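Local coordinates for SnoaL-like domain-containing protein (Kribbella flavida, PDB 5EVH), which is of unknown function but contains a SnoaL-like domain of the NTF2 clan, whose members commonly enclose a pocket between a curved sheet and its helices, at residues F57-A69 with A76-P88. Numbering follows the deposited sequence. Where two conformers were deposited one is given.
Sequences FSRILVGSAVLSA and ALLMYDTETVPVP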
ATOM      1  N   PHE A  57       9.136  -7.365 -12.811  1.00 23.82           N
ATOM      2  CA  PHE A  57       8.560  -7.518 -11.473  1.00 23.93           C
ATOM      3  C   PHE A  57       7.882  -8.869 -11.379  1.00 25.76           C
ATOM      4  O   PHE A  57       8.158  -9.667 -10.458  1.00 29.78           O
ATOM      5  CB  PHE A  57       7.598  -6.344 -11.235  1.00 28.62           C
ATOM      6  CG  PHE A  57       7.175  -6.102  -9.793  1.00 38.12           C
ATOM      7  CD1 PHE A  57       7.474  -6.988  -8.777  1.00 43.89           C
ATOM      8  CD2 PHE A  57       6.436  -4.941  -9.484  1.00 47.71           C
ATOM      9  CE1 PHE A  57       7.044  -6.732  -7.452  1.00 50.60           C
ATOM     10  CE2 PHE A  57       6.009  -4.669  -8.155  1.00 46.66           C
ATOM     11  CZ  PHE A  57       6.320  -5.559  -7.150  1.00 46.07           C
ATOM     12  N   SER A  58       6.990  -9.177 -12.333  0.57 19.18           N
ATOM     13  CA  SER A  58       6.301 -10.453 -12.212  0.57 18.62           C
ATOM     14  C   SER A  58       7.312 -11.596 -12.116  0.57 22.31           C
ATOM     15  O   SER A  58       7.106 -12.547 -11.347  0.57 21.46           O
ATOM     16  CB  SER A  58       5.340 -10.720 -13.375  0.57 19.23           C
ATOM     17  OG  SER A  58       4.803 -12.030 -13.175  0.57 17.76           O
ATOM     18  N   ARG A  59       8.402 -11.522 -12.885  0.57 20.05           N
ATOM     19  CA  ARG A  59       9.349 -12.639 -12.945  0.57 24.46           C
ATOM     20  C   ARG A  59      10.252 -12.775 -11.717  0.57 28.10           C
ATOM     21  O   ARG A  59      11.066 -13.700 -11.677  0.57 28.87           O
ATOM     22  CB  ARG A  59      10.250 -12.516 -14.174  0.57 22.88           C
ATOM     23  CG  ARG A  59       9.542 -12.708 -15.472  0.57 24.68           C
ATOM     24  CD  ARG A  59      10.546 -13.059 -16.523  0.57 24.61           C
ATOM     25  NE  ARG A  59      10.296 -12.315 -17.742  0.57 32.89           N
ATOM     26  CZ  ARG A  59       9.540 -12.745 -18.748  0.57 39.91           C
ATOM     27  NH1 ARG A  59       8.930 -13.922 -18.689  0.57 38.37           N
ATOM     28  NH2 ARG A  59       9.399 -11.982 -19.817  0.57 46.61           N
ATOM     29  N   ILE A  60      10.215 -11.847 -10.767  1.00 28.60           N
ATOM     30  CA  ILE A  60      10.846 -12.124  -9.479  1.00 26.29           C
ATOM     31  C   ILE A  60       9.816 -12.705  -8.494  1.00 29.36           C
ATOM     32  O   ILE A  60      10.205 -13.207  -7.438  1.00 20.58           O
ATOM     33  CB  ILE A  60      11.533 -10.902  -8.814  1.00 30.05           C
ATOM     34  CG1 ILE A  60      10.518  -9.966  -8.229  1.00 33.95           C
ATOM     35  CG2 ILE A  60      12.508 -10.181  -9.786  1.00 36.04           C
ATOM     36  CD1 ILE A  60      11.139  -8.793  -7.576  1.00 48.21           C
ATOM     37  N   LEU A  61       8.526 -12.716  -8.834  1.00 21.97           N
ATOM     38  CA  LEU A  61       7.504 -13.284  -7.947  1.00 19.71           C
ATOM     39  C   LEU A  61       7.479 -14.813  -8.020  1.00 21.33           C
ATOM     40  O   LEU A  61       7.412 -15.382  -9.117  1.00 21.69           O
ATOM     41  CB  LEU A  61       6.103 -12.824  -8.364  1.00 24.31           C
ATOM     42  CG  LEU A  61       5.464 -11.857  -7.414  1.00 40.02           C
ATOM     43  CD1 LEU A  61       6.368 -10.602  -7.429  1.00 31.81           C
ATOM     44  CD2 LEU A  61       4.038 -11.591  -7.851  1.00 42.55           C
ATOM     45  N   VAL A  62       7.402 -15.469  -6.862  1.00 15.80           N
ATOM     46  CA  VAL A  62       7.277 -16.939  -6.839  1.00 15.74           C
ATOM     47  C   VAL A  62       6.056 -17.375  -6.050  1.00 17.60           C
ATOM     48  O   VAL A  62       5.843 -18.590  -5.836  1.00 19.19           O
ATOM     49  CB  VAL A  62       8.550 -17.619  -6.309  1.00 16.42           C
ATOM     50  CG1 VAL A  62       9.788 -17.300  -7.260  1.00 18.32           C
ATOM     51  CG2 VAL A  62       8.879 -17.166  -4.816  1.00 16.81           C
ATOM     52  N   GLY A  63       5.231 -16.422  -5.616  1.00 15.06           N
ATOM     53  CA  GLY A  63       3.935 -16.738  -5.005  1.00 13.46           C
ATOM     54  C   GLY A  63       3.273 -15.414  -4.675  1.00 15.64           C
ATOM     55  O   GLY A  63       3.907 -14.350  -4.722  1.00 15.96           O
ATOM     56  N   SER A  64       1.982 -15.470  -4.398  1.00 12.56           N
ATOM     57  CA  SER A  64       1.263 -14.235  -4.032  1.00 13.49           C
ATOM     58  C   SER A  64      -0.099 -14.647  -3.516  1.00 19.00           C
ATOM     59  O   SER A  64      -0.554 -15.758  -3.775  1.00 17.71           O
ATOM     60  CB  SER A  64       1.071 -13.264  -5.217  1.00 20.22           C
ATOM     61  OG  SER A  64       0.263 -13.877  -6.251  1.00 21.08           O
ATOM     62  N   ALA A  65      -0.798 -13.711  -2.868  1.00 18.41           N
ATOM     63  CA  ALA A  65      -2.151 -13.950  -2.390  1.00 15.99           C
ATOM     64  C   ALA A  65      -2.784 -12.601  -2.213  1.00 17.07           C
ATOM     65  O   ALA A  65      -2.151 -11.717  -1.640  1.00 14.83           O
ATOM     66  CB  ALA A  65      -2.139 -14.710  -1.047  1.00 17.18           C
ATOM     67  N   VAL A  66      -4.017 -12.454  -2.683  1.00 12.27           N
ATOM     68  CA  VAL A  66      -4.777 -11.211  -2.466  1.00 14.01           C
ATOM     69  C   VAL A  66      -5.232 -11.166  -1.016  1.00 15.67           C
ATOM     70  O   VAL A  66      -5.776 -12.149  -0.501  1.00 15.46           O
ATOM     71  CB  VAL A  66      -5.969 -11.169  -3.430  1.00 14.79           C
ATOM     72  CG1 VAL A  66      -6.853  -9.897  -3.159  1.00 14.30           C
ATOM     73  CG2 VAL A  66      -5.430 -11.064  -4.902  1.00 15.83           C
ATOM     74  N   LEU A  67      -4.929 -10.081  -0.319  1.00 12.49           N
ATOM     75  CA  LEU A  67      -5.339  -9.905   1.078  1.00 17.35           C
ATOM     76  C   LEU A  67      -6.640  -9.145   1.197  1.00 22.14           C
ATOM     77  O   LEU A  67      -7.422  -9.395   2.150  1.00 15.50           O
ATOM     78  CB  LEU A  67      -4.249  -9.159   1.860  1.00 17.87           C
ATOM     79  CG  LEU A  67      -2.876  -9.847   1.752  1.00 19.11           C
ATOM     80  CD1 LEU A  67      -1.794  -9.038   2.521  1.00 21.49           C
ATOM     81  CD2 LEU A  67      -2.901 -11.263   2.280  1.00 21.09           C
ATOM     82  N   SER A  68      -6.904  -8.221   0.256  1.00 11.61           N
ATOM     83  CA  SER A  68      -8.101  -7.384   0.353  1.00 11.56           C
ATOM     84  C   SER A  68      -8.309  -6.756  -1.011  1.00 13.57           C
ATOM     85  O   SER A  68      -7.324  -6.440  -1.677  1.00 12.89           O
ATOM     86  CB  SER A  68      -7.888  -6.288   1.428  1.00 12.94           C
ATOM     87  OG  SER A  68      -9.075  -5.519   1.632  1.00 16.00           O
ATOM     88  N   ALA A  69      -9.564  -6.631  -1.449  1.00 13.52           N
ATOM     89  CA  ALA A  69      -9.825  -6.034  -2.758  1.00 12.94           C
ATOM     90  C   ALA A  69     -11.225  -5.457  -2.769  1.00 20.46           C
ATOM     91  O   ALA A  69     -12.160  -6.171  -2.394  1.00 15.33           O
ATOM     92  CB  ALA A  69      -9.700  -7.100  -3.870  1.00 14.20           C
ATOM     93  N   ALA A  76     -10.541   0.797  -8.277  1.00 12.66           N
ATOM     94  CA  ALA A  76     -10.378  -0.388  -7.485  1.00 12.27           C
ATOM     95  C   ALA A  76      -9.178  -0.172  -6.585  1.00 13.23           C
ATOM     96  O   ALA A  76      -8.237   0.571  -6.914  1.00 13.07           O
ATOM     97  CB  ALA A  76     -10.192  -1.662  -8.372  1.00 12.38           C
ATOM     98  N   LEU A  77      -9.187  -0.888  -5.473  1.00 11.36           N
ATOM     99  CA  LEU A  77      -8.114  -0.803  -4.506  1.00 10.87           C
ATOM    100  C   LEU A  77      -7.828  -2.230  -4.045  1.00 13.88           C
ATOM    101  O   LEU A  77      -8.745  -2.960  -3.626  1.00 11.91           O
ATOM    102  CB  LEU A  77      -8.561   0.113  -3.331  1.00 10.96           C
ATOM    103  CG  LEU A  77      -7.486   0.489  -2.323  1.00 15.29           C
ATOM    104  CD1 LEU A  77      -6.338   1.312  -3.017  1.00 13.41           C
ATOM    105  CD2 LEU A  77      -8.126   1.338  -1.165  1.00 12.59           C
ATOM    106  N   LEU A  78      -6.576  -2.648  -4.130  1.00 10.36           N
ATOM    107  CA  LEU A  78      -6.294  -3.996  -3.649  1.00 17.82           C
ATOM    108  C   LEU A  78      -4.944  -4.066  -2.968  1.00 14.41           C
ATOM    109  O   LEU A  78      -4.063  -3.211  -3.166  1.00 13.00           O
ATOM    110  CB  LEU A  78      -6.321  -5.015  -4.741  1.00 30.80           C
ATOM    111  CG  LEU A  78      -5.703  -4.702  -6.046  1.00 30.59           C
ATOM    112  CD1 LEU A  78      -4.520  -5.575  -6.036  1.00 41.46           C
ATOM    113  CD2 LEU A  78      -6.663  -5.269  -7.016  1.00 39.53           C
HETATM  114  N   MSE A  79      -4.839  -5.068  -2.099  1.00 10.04           N
HETATM  115  CA  MSE A  79      -3.575  -5.285  -1.371  1.00  9.89           C
HETATM  116  C   MSE A  79      -3.301  -6.787  -1.468  1.00 12.85           C
HETATM  117  O   MSE A  79      -4.234  -7.614  -1.298  1.00 11.48           O
HETATM  118  CB  MSE A  79      -3.705  -4.849   0.063  1.00  9.92           C
HETATM  119  CG  MSE A  79      -2.360  -5.148   0.814  1.00 10.89           C
HETATM  120 SE   MSE A  79      -2.419  -4.637   2.718  0.59 12.84          SE
HETATM  121  CE  MSE A  79      -2.474  -2.632   2.510  1.00 10.12           C
ATOM    122  N   TYR A  80      -2.041  -7.163  -1.765  1.00 10.82           N
ATOM    123  CA  TYR A  80      -1.688  -8.557  -1.962  1.00 10.42           C
ATOM    124  C   TYR A  80      -0.311  -8.797  -1.364  1.00 11.50           C
ATOM    125  O   TYR A  80       0.528  -7.900  -1.280  1.00 13.08           O
ATOM    126  CB  TYR A  80      -1.748  -8.984  -3.454  1.00 10.56           C
ATOM    127  CG  TYR A  80      -0.968  -8.104  -4.390  1.00 10.91           C
ATOM    128  CD1 TYR A  80      -1.574  -7.023  -5.021  1.00 16.13           C
ATOM    129  CD2 TYR A  80       0.368  -8.367  -4.647  1.00 13.29           C
ATOM    130  CE1 TYR A  80      -0.845  -6.226  -5.914  1.00 15.60           C
ATOM    131  CE2 TYR A  80       1.110  -7.587  -5.529  1.00 13.57           C
ATOM    132  CZ  TYR A  80       0.490  -6.508  -6.144  1.00 17.08           C
ATOM    133  OH  TYR A  80       1.217  -5.707  -7.012  1.00 15.83           O
ATOM    134  N   ASP A  81      -0.093 -10.016  -0.913  1.00 11.92           N
ATOM    135  CA  ASP A  81       1.241 -10.390  -0.485  1.00 11.40           C
ATOM    136  C   ASP A  81       1.961 -10.925  -1.716  1.00 13.60           C
ATOM    137  O   ASP A  81       1.322 -11.448  -2.633  1.00 17.00           O
ATOM    138  CB  ASP A  81       1.162 -11.500   0.562  1.00 14.88           C
ATOM    139  CG  ASP A  81       2.588 -11.841   1.154  1.00 21.18           C
ATOM    140  OD1 ASP A  81       3.378 -10.876   1.344  1.00 20.46           O
ATOM    141  OD2 ASP A  81       2.902 -13.035   1.343  1.00 27.97           O
ATOM    142  N   THR A  82       3.279 -10.806  -1.739  1.00 13.82           N
ATOM    143  CA  THR A  82       4.059 -11.534  -2.744  1.00 15.95           C
ATOM    144  C   THR A  82       5.207 -12.249  -2.048  1.00 19.56           C
ATOM    145  O   THR A  82       5.666 -11.819  -0.979  1.00 18.74           O
ATOM    146  CB  THR A  82       4.660 -10.628  -3.879  1.00 18.21           C
ATOM    147  OG1 THR A  82       5.789  -9.869  -3.401  1.00 18.85           O
ATOM    148  CG2 THR A  82       3.613  -9.631  -4.489  1.00 16.74           C
ATOM    149  N   GLU A  83       5.671 -13.353  -2.661  1.00 14.44           N
ATOM    150  CA  GLU A  83       6.881 -14.043  -2.227  1.00 13.37           C
ATOM    151  C   GLU A  83       7.933 -13.827  -3.311  1.00 17.84           C
ATOM    152  O   GLU A  83       7.593 -13.922  -4.492  1.00 16.75           O
ATOM    153  CB  GLU A  83       6.611 -15.526  -2.078  1.00 13.97           C
ATOM    154  CG  GLU A  83       5.439 -15.745  -1.061  1.00 18.18           C
ATOM    155  CD  GLU A  83       4.864 -17.185  -1.206  1.00 23.02           C
ATOM    156  OE1 GLU A  83       5.644 -18.196  -1.106  1.00 22.48           O
ATOM    157  OE2 GLU A  83       3.628 -17.258  -1.452  1.00 23.00           O
ATOM    158  N   THR A  84       9.214 -13.642  -2.923  1.00 15.51           N
ATOM    159  CA  THR A  84      10.338 -13.575  -3.869  1.00 18.68           C
ATOM    160  C   THR A  84      11.493 -14.372  -3.273  1.00 19.39           C
ATOM    161  O   THR A  84      11.454 -14.752  -2.093  1.00 20.76           O
ATOM    162  CB  THR A  84      10.788 -12.094  -4.137  1.00 19.50           C
ATOM    163  OG1 THR A  84      11.453 -11.588  -2.977  1.00 24.38           O
ATOM    164  CG2 THR A  84       9.562 -11.177  -4.440  1.00 19.71           C
ATOM    165  N   VAL A  85      12.535 -14.641  -4.087  1.00 21.49           N
ATOM    166  CA  VAL A  85      13.723 -15.325  -3.557  1.00 19.09           C
ATOM    167  C   VAL A  85      14.441 -14.493  -2.503  1.00 24.48           C
ATOM    168  O   VAL A  85      14.649 -15.006  -1.385  1.00 26.22           O
ATOM    169  CB  VAL A  85      14.638 -15.799  -4.700  1.00 25.06           C
ATOM    170  CG1 VAL A  85      16.010 -16.288  -4.110  1.00 24.99           C
ATOM    171  CG2 VAL A  85      13.946 -16.975  -5.389  1.00 28.02           C
ATOM    172  N   PRO A  86      14.810 -13.222  -2.758  1.00 28.35           N
ATOM    173  CA  PRO A  86      15.552 -12.469  -1.734  1.00 26.01           C
ATOM    174  C   PRO A  86      14.703 -12.016  -0.576  1.00 25.57           C
ATOM    175  O   PRO A  86      15.218 -11.907   0.548  1.00 29.82           O
ATOM    176  CB  PRO A  86      16.118 -11.271  -2.513  1.00 27.87           C
ATOM    177  CG  PRO A  86      15.183 -11.081  -3.689  1.00 26.20           C
ATOM    178  CD  PRO A  86      14.699 -12.480  -4.045  1.00 24.33           C
ATOM    179  N   VAL A  87      13.411 -11.809  -0.798  1.00 22.61           N
ATOM    180  CA  VAL A  87      12.549 -11.248   0.228  1.00 24.71           C
ATOM    181  C   VAL A  87      11.346 -12.171   0.378  1.00 22.48           C
ATOM    182  O   VAL A  87      10.502 -12.207  -0.523  1.00 20.23           O
ATOM    183  CB  VAL A  87      12.125  -9.814  -0.154  1.00 20.53           C
ATOM    184  CG1 VAL A  87      11.182  -9.240   0.920  1.00 17.93           C
ATOM    185  CG2 VAL A  87      13.435  -8.904  -0.424  1.00 18.43           C
ATOM    186  N   PRO A  88      11.201 -12.842   1.526  1.00 26.99           N
ATOM    187  CA  PRO A  88      10.128 -13.854   1.690  1.00 24.95           C
ATOM    188  C   PRO A  88       8.743 -13.294   1.504  1.00 18.31           C
ATOM    189  O   PRO A  88       7.877 -13.979   0.927  1.00 21.05           O
ATOM    190  CB  PRO A  88      10.309 -14.334   3.140  1.00 23.62           C
ATOM    191  CG  PRO A  88      11.696 -13.951   3.518  1.00 30.20           C
ATOM    192  CD  PRO A  88      12.071 -12.733   2.712  1.00 28.81           C
TER
HETATM  193  O   HOH W   1      12.592 -14.100  -6.647  1.00 31.37           O
HETATM  194  O   HOH W   2       1.474 -18.363  -3.384  1.00 42.22           O
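Leu67 and Ser68 both donate their backbone N-H to Met79 O, Leu67 N at 2.7 Å and Ser68 N at 3.1 Å, and this shared acceptor defines a classic beta bulge. Strands 61-71 and 75-84 form an antiparallel hairpin, and the extra residue shifts the register by one after Val66. Leu67 shows where the inserted side chain goes: its CB lies against Met79 O, CG near Asp81 N, and CD1 stays close to that same nitrogen (4.0 Å) while also reaching Met79 CG, with Arg107 of the second subunit packing on the same leucine.

Before the bulge, Ala65 and Asp81 form a regular hydrogen-bonded pair, Asp81 N reaching Ala65 O at 2.8 Å almost in line with the carbonyl. Val66 and Tyr80 lie on the face opposite Ala65 and Asp81, where both meet helix 7-20. The Tyr80 ring leads away from strand 61-71, with Leu78 CD1 and Thr82 CG2 in plane at its edge, while its hydroxyl is hydrogen-bonded to Glu94 OE2.

Farther along, Leu61 crosses Thr82 at about a right angle, its CG 3.8 Å from Thr82 CB and CD2 lying against Thr82 CG2. Thr82 OG1, whose chi1 of 75° sets it between the backbone N and the carbonyl carbon, is hydrogen-bonded to Ala90 O. Replacing Leu61 with an alanine would probably open a gap beside Thr82 CB and CG2, which the leucine's CG and CD2 now fill.

At Val62, where the chain turns a corner, the N-H makes a nearly straight bond to Glu83 O (2.8 Å, 175°). One water donates to Ile60 O and accepts from Val85 N; a second accepts from Ser64 N and donates to Glu83 OE2. Backbone hydrogen bonds thus set the register on both sides of the bulge, side chains add limited apolar contacts, and water links polar groups near the corner, holding 61-71 as an outermost strand of the chain's sheet.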